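Local coordinates for protein arginase 1, mitochondrial (Arabidopsis thaliana, PDB 6VSU) that hydrolyses L-arginine to urea and L-ornithine, and agmatine to urea and putrescine, as a manganese-dependent homohexameric enzyme of plant mitochondria, at residues Gly52-Phe57 / Val109-Leu114; Pro66-Ala71 / Val291-Gln296; Gly75-Ala80 / Leu311-Ala316; Ala256-Val261 / Ala305-Lys310. All coordinates share one frame; numbering follows the deposited sequence.

Interaction 1. Residues Gly52-Phe57 / Val109-Leu114; sequences GHNSSF and VDDDRL
H53 and D111 form a His-carboxylate hydrogen bond. It ties the loop after strand 43-48 to the first turn of helix 111-126 in the arginase fold. H53 NE2 donates to D111 OD1 at 2.7 Å, with a nearly straight N-H...O angle of 176°. The acceptor lies in the ring plane, and OD1 receives the proton on its syn side, the side of OD2. Ring and carboxylate planes are only 20° apart, so the carboxylate lies nearly coplanar with the ring at the ring's edge. The ring reaches D111 because CG sits between the backbone N and the carbonyl carbon (chi1 68°). L114 meets the same edge with a methyl, CD2 lying 3.6 Å from H53 CE1. A type I turn from G52 to S55 carries H53 and N54. N54 ND2 sits above one face of the imidazole, offset toward the rim, and the N54 amide is also held by N176 and S141. With an alanine at H53, D111 OD1 would probably lose its direct donor across the contact and a gap would open beside the L114 methyl. The helix start is capped by D110, whose OD1 accepts from R113 N. S56, on the same loop, binds L-ornithine. A water also links N54 to D111: it accepts from N54 ND2 at 2.9 Å and donates to D111 OD1 at 2.8 Å.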
loop_
_atom_site.group_PDB
_atom_site.type_symbol
_atom_site.label_atom_id
_atom_site.label_comp_id
_atom_site.label_asym_id
_atom_site.label_seq_id
_atom_site.Cartn_x
_atom_site.Cartn_y
_atom_site.Cartn_z
ATOM N N GLY E 52 -6.442 -22.433 8.482
ATOM C CA GLY E 52 -7.020 -21.825 7.257
ATOM C C GLY E 52 -7.140 -22.786 6.084
ATOM O O GLY E 52 -7.497 -22.299 5.011
ATOM N N HIS E 53 -6.816 -24.068 6.227
ATOM C CA HIS E 53 -6.707 -24.968 5.049
ATOM C C HIS E 53 -8.091 -25.478 4.584
ATOM O O HIS E 53 -8.162 -26.196 3.578
ATOM C CB HIS E 53 -5.722 -26.099 5.293
ATOM C CG HIS E 53 -6.178 -27.083 6.314
ATOM N ND1 HIS E 53 -6.087 -26.828 7.673
ATOM C CD2 HIS E 53 -6.727 -28.324 6.179
ATOM C CE1 HIS E 53 -6.555 -27.887 8.338
ATOM N NE2 HIS E 53 -6.957 -28.821 7.428
ATOM N N ASN E 54 -9.157 -25.147 5.277
ATOM C CA ASN E 54 -10.556 -25.480 4.878
ATOM C C ASN E 54 -11.186 -24.330 4.073
ATOM O O ASN E 54 -12.357 -24.505 3.647
ATOM C CB ASN E 54 -11.360 -25.867 6.108
ATOM C CG ASN E 54 -10.943 -27.231 6.586
ATOM O OD1 ASN E 54 -10.693 -28.113 5.752
ATOM N ND2 ASN E 54 -10.819 -27.394 7.890
ATOM N N SER E 55 -10.434 -23.234 3.859
ATOM C CA SER E 55 -10.813 -22.048 3.061
ATOM C C SER E 55 -10.914 -22.439 1.590
ATOM O O SER E 55 -10.173 -23.244 1.146
ATOM C CB SER E 55 -9.805 -20.919 3.255
ATOM O OG SER E 55 -9.766 -20.533 4.604
ATOM N N SER E 56 -11.800 -21.822 0.857
ATOM C CA SER E 56 -12.026 -22.133 -0.576
ATOM C C SER E 56 -11.243 -21.162 -1.449
ATOM O O SER E 56 -11.154 -21.441 -2.596
ATOM C CB SER E 56 -13.505 -22.065 -0.924
ATOM O OG SER E 56 -14.061 -20.805 -0.506
ATOM N N PHE E 57 -10.708 -20.065 -0.929
ATOM C CA PHE E 57 -10.054 -19.047 -1.785
ATOM C C PHE E 57 -8.659 -18.677 -1.245
ATOM O O PHE E 57 -7.738 -18.622 -2.046
ATOM C CB PHE E 57 -10.970 -17.838 -1.990
ATOM C CG PHE E 57 -10.504 -16.835 -3.029
ATOM C CD1 PHE E 57 -10.462 -17.165 -4.371
ATOM C CD2 PHE E 57 -10.096 -15.564 -2.659
ATOM C CE1 PHE E 57 -10.030 -16.261 -5.339
ATOM C CE2 PHE E 57 -9.631 -14.666 -3.613
ATOM C CZ PHE E 57 -9.610 -15.011 -4.949
ATOM N N VAL E 109 -1.664 -35.604 10.446
ATOM C CA VAL E 109 -2.936 -35.933 11.141
ATOM C C VAL E 109 -4.091 -35.527 10.219
ATOM O O VAL E 109 -4.092 -34.392 9.708
ATOM C CB VAL E 109 -3.017 -35.262 12.521
ATOM C CG1 VAL E 109 -4.419 -35.311 13.095
ATOM C CG2 VAL E 109 -2.060 -35.875 13.479
ATOM N N ASP E 110 -5.062 -36.407 10.059
ATOM C CA ASP E 110 -6.220 -36.181 9.162
ATOM C C ASP E 110 -7.188 -35.183 9.821
ATOM O O ASP E 110 -7.036 -34.780 11.012
ATOM C CB ASP E 110 -6.856 -37.531 8.760
ATOM C CG ASP E 110 -7.590 -38.281 9.862
ATOM O OD1 ASP E 110 -8.286 -37.677 10.688
ATOM O OD2 ASP E 110 -7.384 -39.473 9.924
ATOM N N ASP E 111 -8.136 -34.720 9.041
ATOM C CA ASP E 111 -8.993 -33.603 9.466
ATOM C C ASP E 111 -9.923 -34.047 10.607
ATOM O O ASP E 111 -10.218 -33.218 11.454
ATOM C CB ASP E 111 -9.710 -33.029 8.258
ATOM C CG ASP E 111 -8.853 -32.029 7.466
ATOM O OD1 ASP E 111 -8.073 -31.231 8.109
ATOM O OD2 ASP E 111 -9.021 -32.017 6.213
ATOM N N ASP E 112 -10.415 -35.282 10.608
ATOM C CA ASP E 112 -11.375 -35.719 11.653
ATOM C C ASP E 112 -10.647 -35.599 12.989
ATOM O O ASP E 112 -11.193 -35.013 13.922
ATOM C CB ASP E 112 -11.794 -37.166 11.460
ATOM C CG ASP E 112 -12.695 -37.448 10.281
ATOM O OD1 ASP E 112 -13.569 -36.649 9.946
ATOM O OD2 ASP E 112 -12.553 -38.532 9.764
ATOM N N ARG E 113 -9.443 -36.146 13.054
ATOM C CA ARG E 113 -8.602 -36.105 14.268
ATOM C C ARG E 113 -8.251 -34.661 14.608
ATOM O O ARG E 113 -8.303 -34.326 15.786
ATOM C CB ARG E 113 -7.371 -36.981 14.083
ATOM C CG ARG E 113 -7.664 -38.434 14.400
ATOM C CD ARG E 113 -6.877 -39.395 13.532
ATOM N NE ARG E 113 -5.437 -39.413 13.771
ATOM C CZ ARG E 113 -4.886 -39.670 14.935
ATOM N NH1 ARG E 113 -3.561 -39.664 15.071
ATOM N NH2 ARG E 113 -5.669 -39.918 15.977
ATOM N N LEU E 114 -7.952 -33.833 13.618
ATOM C CA LEU E 114 -7.609 -32.428 13.930
ATOM C C LEU E 114 -8.838 -31.735 14.506
ATOM O O LEU E 114 -8.692 -31.018 15.529
ATOM C CB LEU E 114 -7.086 -31.726 12.684
ATOM C CG LEU E 114 -6.865 -30.233 12.826
ATOM C CD1 LEU E 114 -5.856 -29.977 13.924
ATOM C CD2 LEU E 114 -6.415 -29.630 11.503
HETATM O O HOH W 1 -9.666 -29.490 9.553
HETATM O O HOH W 2 -9.222 -29.910 4.638
#

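Interaction 2. Residues Pro66-Ala71 / Val291-Gln296; sequences PRIREA and VEFNPQ. With NA (sodium ion), chain B.
F293 turns its ring toward helix 64-72 because CG lies anti to the backbone N (chi1 159°). I68 meets it with CG1 beside its own backbone N (chi1 -64°) and CD1 extended beyond. The two chains run alongside each other, pointing opposite ways. I68 CG1 lies 3.6 Å from F293 CD2, near the ring plane, so the isoleucine packs on the edge of the phenyl group. R67 adds its CB to the same edge, 3.8 Å from F293 CE2. The R67 chain then bends at its second torsion and passes P295, where R67 CG is 4.0 Å from P295 CG. P295 also lies over the phenyl ring, its CD 4.2 Å above the centre of one face. No hydrogen bond crosses between the segments. Losing the F293 ring to a serine is likely to open a gap beside I68 and leave P295 with no aromatic face beneath it.

Within the loop N294 OD1 accepts from Q296 N, an Asx turn. E292, an inferred substrate-binding residue, binds the sodium ion through OE1 at 2.8 Å. S262 and the carbonyl of L58 bind the same ion. Across a subunit boundary, R67 makes a cation-pi contact with F63 of a neighbouring subunit. The 291-296 loop follows strand 285-291 and leads to helix 303-319. F293 also touches T304 and A305 there, and thus sits between that helix and helix 64-72.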
loop_
_atom_site.group_PDB
_atom_site.type_symbol
_atom_site.label_atom_id
_atom_site.label_comp_id
_atom_site.label_asym_id
_atom_site.label_seq_id
_atom_site.Cartn_x
_atom_site.Cartn_y
_atom_site.Cartn_z
ATOM N N PRO E 66 -2.705 -14.402 16.427
ATOM C CA PRO E 66 -1.692 -13.533 17.048
ATOM C C PRO E 66 -1.866 -12.036 16.734
ATOM O O PRO E 66 -1.499 -11.214 17.619
ATOM C CB PRO E 66 -0.364 -14.060 16.466
ATOM C CG PRO E 66 -0.739 -15.501 15.994
ATOM C CD PRO E 66 -2.159 -15.397 15.490
ATOM N N ARG E 67 -2.352 -11.700 15.528
ATOM C CA ARG E 67 -2.612 -10.304 15.116
ATOM C C ARG E 67 -3.779 -9.755 15.921
ATOM O O ARG E 67 -3.725 -8.610 16.330
ATOM C CB ARG E 67 -2.919 -10.169 13.633
ATOM C CG ARG E 67 -1.896 -10.815 12.728
ATOM C CD ARG E 67 -0.548 -10.210 13.038
ATOM N NE ARG E 67 0.449 -10.663 12.068
ATOM C CZ ARG E 67 0.782 -10.030 10.954
ATOM N NH1 ARG E 67 0.188 -8.894 10.626
ATOM N NH2 ARG E 67 1.712 -10.555 10.175
ATOM N N ILE E 68 -4.771 -10.555 16.202
ATOM C CA ILE E 68 -5.910 -10.088 17.018
ATOM C C ILE E 68 -5.419 -9.713 18.427
ATOM O O ILE E 68 -5.756 -8.596 18.942
ATOM C CB ILE E 68 -7.013 -11.158 17.034
ATOM C CG1 ILE E 68 -7.560 -11.357 15.621
ATOM C CG2 ILE E 68 -8.078 -10.707 17.996
ATOM C CD1 ILE E 68 -8.627 -12.423 15.492
ATOM N N ARG E 69 -4.648 -10.603 19.049
ATOM C CA ARG E 69 -4.179 -10.376 20.436
ATOM C C ARG E 69 -3.356 -9.097 20.486
ATOM O O ARG E 69 -3.576 -8.305 21.393
ATOM C CB ARG E 69 -3.231 -11.492 20.866
ATOM C CG ARG E 69 -3.890 -12.847 21.015
ATOM C CD ARG E 69 -2.973 -13.811 21.732
ATOM N NE ARG E 69 -3.739 -15.004 21.988
ATOM C CZ ARG E 69 -3.836 -16.015 21.152
ATOM N NH1 ARG E 69 -3.185 -15.992 20.005
ATOM N NH2 ARG E 69 -4.580 -17.049 21.470
ATOM N N GLU E 70 -2.482 -8.907 19.503
ATOM C CA GLU E 70 -1.658 -7.684 19.502
ATOM C C GLU E 70 -2.620 -6.489 19.530
ATOM O O GLU E 70 -2.360 -5.534 20.256
ATOM C CB GLU E 70 -0.761 -7.657 18.274
ATOM C CG GLU E 70 0.135 -6.460 18.288
ATOM C CD GLU E 70 0.935 -6.264 17.020
ATOM O OE1 GLU E 70 2.084 -5.851 17.169
ATOM O OE2 GLU E 70 0.429 -6.529 15.897
ATOM N N ALA E 71 -3.661 -6.515 18.689
ATOM C CA ALA E 71 -4.548 -5.349 18.477
ATOM C C ALA E 71 -5.372 -5.114 19.754
ATOM O O ALA E 71 -5.638 -3.962 20.088
ATOM C CB ALA E 71 -5.422 -5.551 17.249
ATOM N N VAL E 291 -13.955 -15.148 13.366
ATOM C CA VAL E 291 -13.276 -15.968 12.328
ATOM C C VAL E 291 -13.162 -15.131 11.044
ATOM O O VAL E 291 -13.840 -14.091 10.908
ATOM C CB VAL E 291 -14.060 -17.257 12.054
ATOM C CG1 VAL E 291 -14.193 -18.123 13.290
ATOM C CG2 VAL E 291 -15.450 -16.998 11.505
ATOM N N GLU E 292 -12.306 -15.615 10.153
ATOM C CA GLU E 292 -12.166 -15.185 8.741
ATOM C C GLU E 292 -11.512 -13.801 8.659
ATOM O O GLU E 292 -11.521 -13.226 7.541
ATOM C CB GLU E 292 -13.516 -15.266 8.040
ATOM C CG GLU E 292 -13.948 -16.727 7.881
ATOM C CD GLU E 292 -13.229 -17.547 6.826
ATOM O OE1 GLU E 292 -12.482 -16.903 6.011
ATOM O OE2 GLU E 292 -13.467 -18.821 6.750
ATOM N N PHE E 293 -10.911 -13.287 9.740
ATOM C CA PHE E 293 -10.000 -12.131 9.598
ATOM C C PHE E 293 -8.760 -12.647 8.875
ATOM O O PHE E 293 -8.217 -13.652 9.295
ATOM C CB PHE E 293 -9.659 -11.536 10.948
ATOM C CG PHE E 293 -8.408 -10.705 10.976
ATOM C CD1 PHE E 293 -8.131 -9.802 9.952
ATOM C CD2 PHE E 293 -7.551 -10.768 12.057
ATOM C CE1 PHE E 293 -6.969 -9.060 9.982
ATOM C CE2 PHE E 293 -6.404 -9.987 12.097
ATOM C CZ PHE E 293 -6.106 -9.157 11.044
ATOM N N ASN E 294 -8.463 -12.068 7.731
ATOM C CA ASN E 294 -7.341 -12.444 6.848
ATOM C C ASN E 294 -6.305 -11.317 6.876
ATOM O O ASN E 294 -6.440 -10.387 6.095
ATOM C CB ASN E 294 -7.786 -12.703 5.410
ATOM C CG ASN E 294 -6.659 -13.241 4.580
ATOM O OD1 ASN E 294 -5.481 -13.048 4.920
ATOM N ND2 ASN E 294 -7.025 -13.946 3.532
ATOM N N PRO E 295 -5.256 -11.400 7.738
ATOM C CA PRO E 295 -4.224 -10.369 7.854
ATOM C C PRO E 295 -3.527 -10.046 6.519
ATOM O O PRO E 295 -3.117 -8.922 6.306
ATOM C CB PRO E 295 -3.175 -10.932 8.812
ATOM C CG PRO E 295 -3.814 -12.092 9.467
ATOM C CD PRO E 295 -4.963 -12.549 8.594
ATOM N N GLN E 296 -3.426 -11.013 5.616
ATOM C CA GLN E 296 -2.715 -10.787 4.328
ATOM C C GLN E 296 -3.617 -9.945 3.399
ATOM O O GLN E 296 -3.116 -9.549 2.374
ATOM C CB GLN E 296 -2.332 -12.102 3.651
ATOM C CG GLN E 296 -1.543 -13.005 4.587
ATOM C CD GLN E 296 -1.064 -14.350 4.074
ATOM O OE1 GLN E 296 -1.904 -15.231 3.772
ATOM N NE2 GLN E 296 0.286 -14.514 4.059
HETATM NA NA NA B . -10.676 -17.718 4.104
HETATM O O HOH W 3 -11.150 -18.394 1.379
#

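Interaction 3. Residues Gly75-Ala80 / Leu311-Ala316; sequences GSTNSA and LVRELA. With ORN (L-ornithine), chain C.
R313, on helix 303-319, grips the backbone oxygen of N78 in the 75-80 loop. Both terminal nitrogens hold this one oxygen end-on. R313 NH2 donates to N78 O at 2.8 Å, and R313 NH1 donates to the same oxygen at 3.0 Å. N78 O lies in the guanidinium plane, while the two donors approach it from opposite faces of the carbonyl plane. The NH2 bond is the straighter, 154° against 138°. A bend at the third torsion of R313 (chi3 55°) turns the group to the loop.

A water makes a further link. It donates to T77 OG1 and accepts weakly from R313 NH1. The T77 hydroxyl is also bonded to the carbonyl of C74.

Within the loop, N78 OD1 accepts from A80 N at 3.0 Å, an Asx turn. The other end of that amide meets the ligand: N78 ND2 donates to the L-ornithine carboxylate oxygen OXT at 3.1 Å. The ligand also bonds D168 and Y170 of a neighbouring subunit, so the pocket is shared between chains.

A charged arginine thus fixes the N78 backbone oxygen while the amide faces the ornithine carboxylate. R313 is a second-shell residue, probably positioning N78.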
loop_
_atom_site.group_PDB
_atom_site.type_symbol
_atom_site.label_atom_id
_atom_site.label_comp_id
_atom_site.label_asym_id
_atom_site.label_seq_id
_atom_site.Cartn_x
_atom_site.Cartn_y
_atom_site.Cartn_z
ATOM N N GLY E 75 -1.148 -0.137 22.135
ATOM C CA GLY E 75 -0.958 1.017 23.018
ATOM C C GLY E 75 -1.786 2.237 22.578
ATOM O O GLY E 75 -1.809 3.169 23.329
ATOM N N SER E 76 -2.385 2.249 21.378
ATOM C CA SER E 76 -3.277 3.329 20.879
ATOM C C SER E 76 -4.627 3.261 21.605
ATOM O O SER E 76 -5.385 4.234 21.534
ATOM C CB SER E 76 -3.435 3.258 19.375
ATOM O OG SER E 76 -4.249 2.163 18.971
ATOM N N THR E 77 -4.936 2.133 22.255
ATOM C CA THR E 77 -6.292 1.782 22.769
ATOM C C THR E 77 -6.259 1.916 24.268
ATOM O O THR E 77 -5.158 1.887 24.802
ATOM C CB THR E 77 -6.714 0.348 22.452
ATOM O OG1 THR E 77 -5.857 -0.591 23.137
ATOM C CG2 THR E 77 -6.725 0.116 20.960
ATOM N N ASN E 78 -7.416 1.974 24.922
ATOM C CA ASN E 78 -7.416 1.755 26.393
ATOM C C ASN E 78 -8.076 0.432 26.697
ATOM O O ASN E 78 -8.638 -0.195 25.780
ATOM C CB ASN E 78 -7.874 2.986 27.152
ATOM C CG ASN E 78 -9.358 3.167 27.160
ATOM O OD1 ASN E 78 -10.059 2.201 27.282
ATOM N ND2 ASN E 78 -9.815 4.413 27.140
ATOM N N SER E 79 -7.866 -0.035 27.908
ATOM C CA SER E 79 -8.255 -1.396 28.312
ATOM C C SER E 79 -9.732 -1.456 28.728
ATOM O O SER E 79 -10.135 -2.483 29.240
ATOM C CB SER E 79 -7.396 -1.824 29.424
ATOM O OG SER E 79 -7.447 -0.877 30.497
ATOM N N ALA E 80 -10.516 -0.397 28.619
ATOM C CA ALA E 80 -11.962 -0.464 28.939
ATOM C C ALA E 80 -12.770 -0.827 27.678
ATOM O O ALA E 80 -12.552 -0.204 26.663
ATOM C CB ALA E 80 -12.415 0.828 29.537
ATOM N N LEU E 311 -14.344 -6.551 18.301
ATOM C CA LEU E 311 -15.396 -7.591 18.395
ATOM C C LEU E 311 -15.046 -8.529 19.525
ATOM O O LEU E 311 -15.999 -8.919 20.299
ATOM C CB LEU E 311 -15.508 -8.385 17.090
ATOM C CG LEU E 311 -16.026 -7.594 15.895
ATOM C CD1 LEU E 311 -15.887 -8.343 14.593
ATOM C CD2 LEU E 311 -17.453 -7.233 16.150
ATOM N N VAL E 312 -13.794 -8.970 19.605
ATOM C CA VAL E 312 -13.390 -9.876 20.714
ATOM C C VAL E 312 -13.621 -9.158 22.055
ATOM O O VAL E 312 -14.236 -9.744 22.962
ATOM C CB VAL E 312 -11.957 -10.418 20.577
ATOM C CG1 VAL E 312 -11.479 -11.118 21.846
ATOM C CG2 VAL E 312 -11.863 -11.365 19.391
ATOM N N ARG E 313 -13.245 -7.902 22.142
ATOM C CA ARG E 313 -13.347 -7.183 23.427
ATOM C C ARG E 313 -14.836 -7.042 23.837
ATOM O O ARG E 313 -15.142 -7.229 25.044
ATOM C CB ARG E 313 -12.664 -5.817 23.295
ATOM C CG ARG E 313 -11.142 -5.837 23.168
ATOM C CD ARG E 313 -10.644 -4.501 22.660
ATOM N NE ARG E 313 -11.058 -3.350 23.443
ATOM C CZ ARG E 313 -10.271 -2.525 24.075
ATOM N NH1 ARG E 313 -8.955 -2.615 23.999
ATOM N NH2 ARG E 313 -10.816 -1.551 24.764
ATOM N N GLU E 314 -15.691 -6.639 22.899
ATOM C CA GLU E 314 -17.137 -6.445 23.176
ATOM C C GLU E 314 -17.776 -7.789 23.553
ATOM O O GLU E 314 -18.559 -7.809 24.482
ATOM C CB GLU E 314 -17.786 -5.680 22.022
ATOM C CG GLU E 314 -17.292 -4.247 21.911
ATOM C CD GLU E 314 -17.470 -3.415 23.167
ATOM O OE1 GLU E 314 -18.587 -3.372 23.680
ATOM O OE2 GLU E 314 -16.491 -2.843 23.630
ATOM N N LEU E 315 -17.394 -8.873 22.877
ATOM C CA LEU E 315 -17.928 -10.208 23.205
ATOM C C LEU E 315 -17.481 -10.572 24.615
ATOM O O LEU E 315 -18.237 -11.241 25.387
ATOM C CB LEU E 315 -17.433 -11.229 22.187
ATOM C CG LEU E 315 -18.181 -11.248 20.861
ATOM C CD1 LEU E 315 -17.451 -12.147 19.847
ATOM C CD2 LEU E 315 -19.641 -11.720 21.001
ATOM N N ALA E 316 -16.225 -10.284 24.933
ATOM C CA ALA E 316 -15.679 -10.637 26.242
ATOM C C ALA E 316 -16.546 -9.930 27.293
ATOM O O ALA E 316 -16.812 -10.531 28.304
ATOM C CB ALA E 316 -14.224 -10.232 26.352
HETATM N N ORN C . -5.260 5.700 24.837
HETATM C CA ORN C . -5.816 7.069 24.946
HETATM C CB ORN C . -5.975 7.656 23.540
HETATM C CG ORN C . -5.955 9.174 23.494
HETATM C CD ORN C . -6.458 9.733 22.176
HETATM N NE ORN C . -6.522 11.192 22.111
HETATM C C ORN C . -7.191 7.000 25.623
HETATM O O ORN C . -8.063 7.727 25.178
HETATM O OXT ORN C . -7.342 6.194 26.525
HETATM O O HOH W 4 -6.144 -2.305 25.377
#

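Interaction 4. Residues Ala256-Val261 / Ala305-Lys310; sequences AFAPGV and AMVAAK
V307 points its side chain from helix 303-319 at the carbonyl oxygen of F257 and the methyl of A258. Its two methyls have different partners. CG2 lies beside its own backbone N and approaches the F257 carbonyl, with V307 CG2 3.4 Å from F257 O. CG1 stands anti to the backbone N (chi1 164°) and faces the A258 methyl, at 4.5 Å from A258 CB. This second contact is loose and purely apolar. V307 thus meets one carbonyl oxygen and one methyl, in a buried setting. The F257 ring takes no direct part here and packs instead on F257 of a neighbouring subunit. No hydrogen bond joins the two segments.

G260 is the centre of an inverse gamma turn in the loop. Its N is also bonded to the T304 hydroxyl, just ahead of the helical segment. The A258 side chain lies about 7 Å from that of D251, a manganese ligand, so this packing borders the metal site without entering it.

The 256-261 loop runs from strand 244-249 toward helix 271-280. V307 also touches F271 of that helix, and A308 and A309 pack on helix 64-72. Helix 303-319 thus lies between helix 64-72 and this loop.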
loop_
_atom_site.group_PDB
_atom_site.type_symbol
_atom_site.label_atom_id
_atom_site.label_comp_id
_atom_site.label_asym_id
_atom_site.label_seq_id
_atom_site.Cartn_x
_atom_site.Cartn_y
_atom_site.Cartn_z
ATOM N N ALA E 256 -15.815 -2.012 3.422
ATOM C CA ALA E 256 -15.342 -0.669 3.802
ATOM C C ALA E 256 -14.785 -0.742 5.229
ATOM O O ALA E 256 -13.828 0.027 5.480
ATOM C CB ALA E 256 -16.420 0.337 3.710
ATOM N N PHE E 257 -15.407 -1.540 6.129
ATOM C CA PHE E 257 -15.056 -1.591 7.566
ATOM C C PHE E 257 -14.036 -2.714 7.781
ATOM O O PHE E 257 -13.175 -2.572 8.661
ATOM C CB PHE E 257 -16.281 -1.755 8.481
ATOM C CG PHE E 257 -17.393 -0.736 8.250
ATOM C CD1 PHE E 257 -17.373 0.483 8.892
ATOM C CD2 PHE E 257 -18.378 -0.961 7.297
ATOM C CE1 PHE E 257 -18.360 1.425 8.643
ATOM C CE2 PHE E 257 -19.319 0.004 6.986
ATOM C CZ PHE E 257 -19.323 1.198 7.670
ATOM N N ALA E 258 -14.065 -3.755 6.953
ATOM C CA ALA E 258 -13.309 -5.003 7.178
ATOM C C ALA E 258 -12.799 -5.518 5.850
ATOM O O ALA E 258 -13.345 -6.491 5.289
ATOM C CB ALA E 258 -14.134 -6.018 7.901
ATOM N N PRO E 259 -11.785 -4.817 5.261
ATOM C CA PRO E 259 -11.220 -5.272 4.008
ATOM C C PRO E 259 -10.421 -6.568 4.186
ATOM O O PRO E 259 -10.167 -7.219 3.160
ATOM C CB PRO E 259 -10.401 -4.059 3.494
ATOM C CG PRO E 259 -10.076 -3.268 4.730
ATOM C CD PRO E 259 -11.218 -3.528 5.703
ATOM N N GLY E 260 -9.903 -6.848 5.408
ATOM C CA GLY E 260 -8.999 -7.968 5.682
ATOM C C GLY E 260 -9.799 -9.247 5.781
ATOM O O GLY E 260 -9.920 -9.833 6.924
ATOM N N VAL E 261 -10.403 -9.648 4.666
ATOM C CA VAL E 261 -11.187 -10.907 4.589
ATOM C C VAL E 261 -10.817 -11.579 3.263
ATOM O O VAL E 261 -10.336 -10.868 2.308
ATOM C CB VAL E 261 -12.695 -10.619 4.683
ATOM C CG1 VAL E 261 -13.074 -9.991 5.991
ATOM C CG2 VAL E 261 -13.173 -9.752 3.529
ATOM N N ALA E 305 -7.445 -5.897 11.856
ATOM C CA ALA E 305 -6.963 -6.465 13.145
ATOM C C ALA E 305 -7.669 -5.708 14.272
ATOM O O ALA E 305 -8.082 -6.350 15.217
ATOM C CB ALA E 305 -5.452 -6.406 13.275
ATOM N N MET E 306 -7.795 -4.381 14.174
ATOM C CA MET E 306 -8.441 -3.568 15.240
ATOM C C MET E 306 -9.963 -3.841 15.262
ATOM O O MET E 306 -10.560 -3.887 16.347
ATOM C CB MET E 306 -8.205 -2.077 15.029
ATOM C CG MET E 306 -6.731 -1.767 14.885
ATOM S SD MET E 306 -5.864 -2.028 16.476
ATOM C CE MET E 306 -6.581 -0.817 17.585
ATOM N N VAL E 307 -10.567 -4.031 14.097
ATOM C CA VAL E 307 -11.979 -4.504 13.987
ATOM C C VAL E 307 -12.138 -5.842 14.717
ATOM O O VAL E 307 -13.090 -5.981 15.505
ATOM C CB VAL E 307 -12.412 -4.618 12.511
ATOM C CG1 VAL E 307 -13.698 -5.447 12.308
ATOM C CG2 VAL E 307 -12.576 -3.250 11.901
ATOM N N ALA E 308 -11.317 -6.839 14.375
ATOM C CA ALA E 308 -11.407 -8.161 15.003
ATOM C C ALA E 308 -11.207 -8.029 16.523
ATOM O O ALA E 308 -11.972 -8.670 17.278
ATOM C CB ALA E 308 -10.420 -9.135 14.401
ATOM N N ALA E 309 -10.196 -7.287 16.951
ATOM C CA ALA E 309 -9.896 -7.085 18.372
ATOM C C ALA E 309 -11.106 -6.453 19.070
ATOM O O ALA E 309 -11.435 -6.904 20.206
ATOM C CB ALA E 309 -8.648 -6.274 18.537
ATOM N N LYS E 310 -11.775 -5.459 18.455
ATOM C CA LYS E 310 -12.856 -4.765 19.188
ATOM C C LYS E 310 -14.087 -5.700 19.305
ATOM O O LYS E 310 -14.776 -5.671 20.361
ATOM C CB LYS E 310 -13.172 -3.408 18.581
ATOM C CG LYS E 310 -14.182 -2.669 19.442
ATOM C CD LYS E 310 -14.255 -1.240 19.287
ATOM C CE LYS E 310 -15.259 -0.531 20.172
ATOM N NZ LYS E 310 -15.224 0.930 19.902
#

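Overall arrangement
Interactions 2, 3 and 4 form one packed group, while interaction 1 touches none of them. Interactions 2 and 4 are closest, with centres 8 Å apart; G260 O probably accepts from N294 N at 2.8 Å. Interactions 3 and 4 share helix 303-319, and T77 CG2 meets M306 CE at 3.5 Å. I68 and V312 pack together, joining interaction 2 to interaction 3. Interaction 1 comes within about 5 Å of interaction 2 at the nearest atoms, and its centre is about 30 Å from that of interaction 3. Interactions 1 and 3 both hold L-ornithine-binding residues: S56, and the 75-80 loop, which reaches ligand in a neighbouring subunit's active site. Interaction 2 holds the sodium ligand E292.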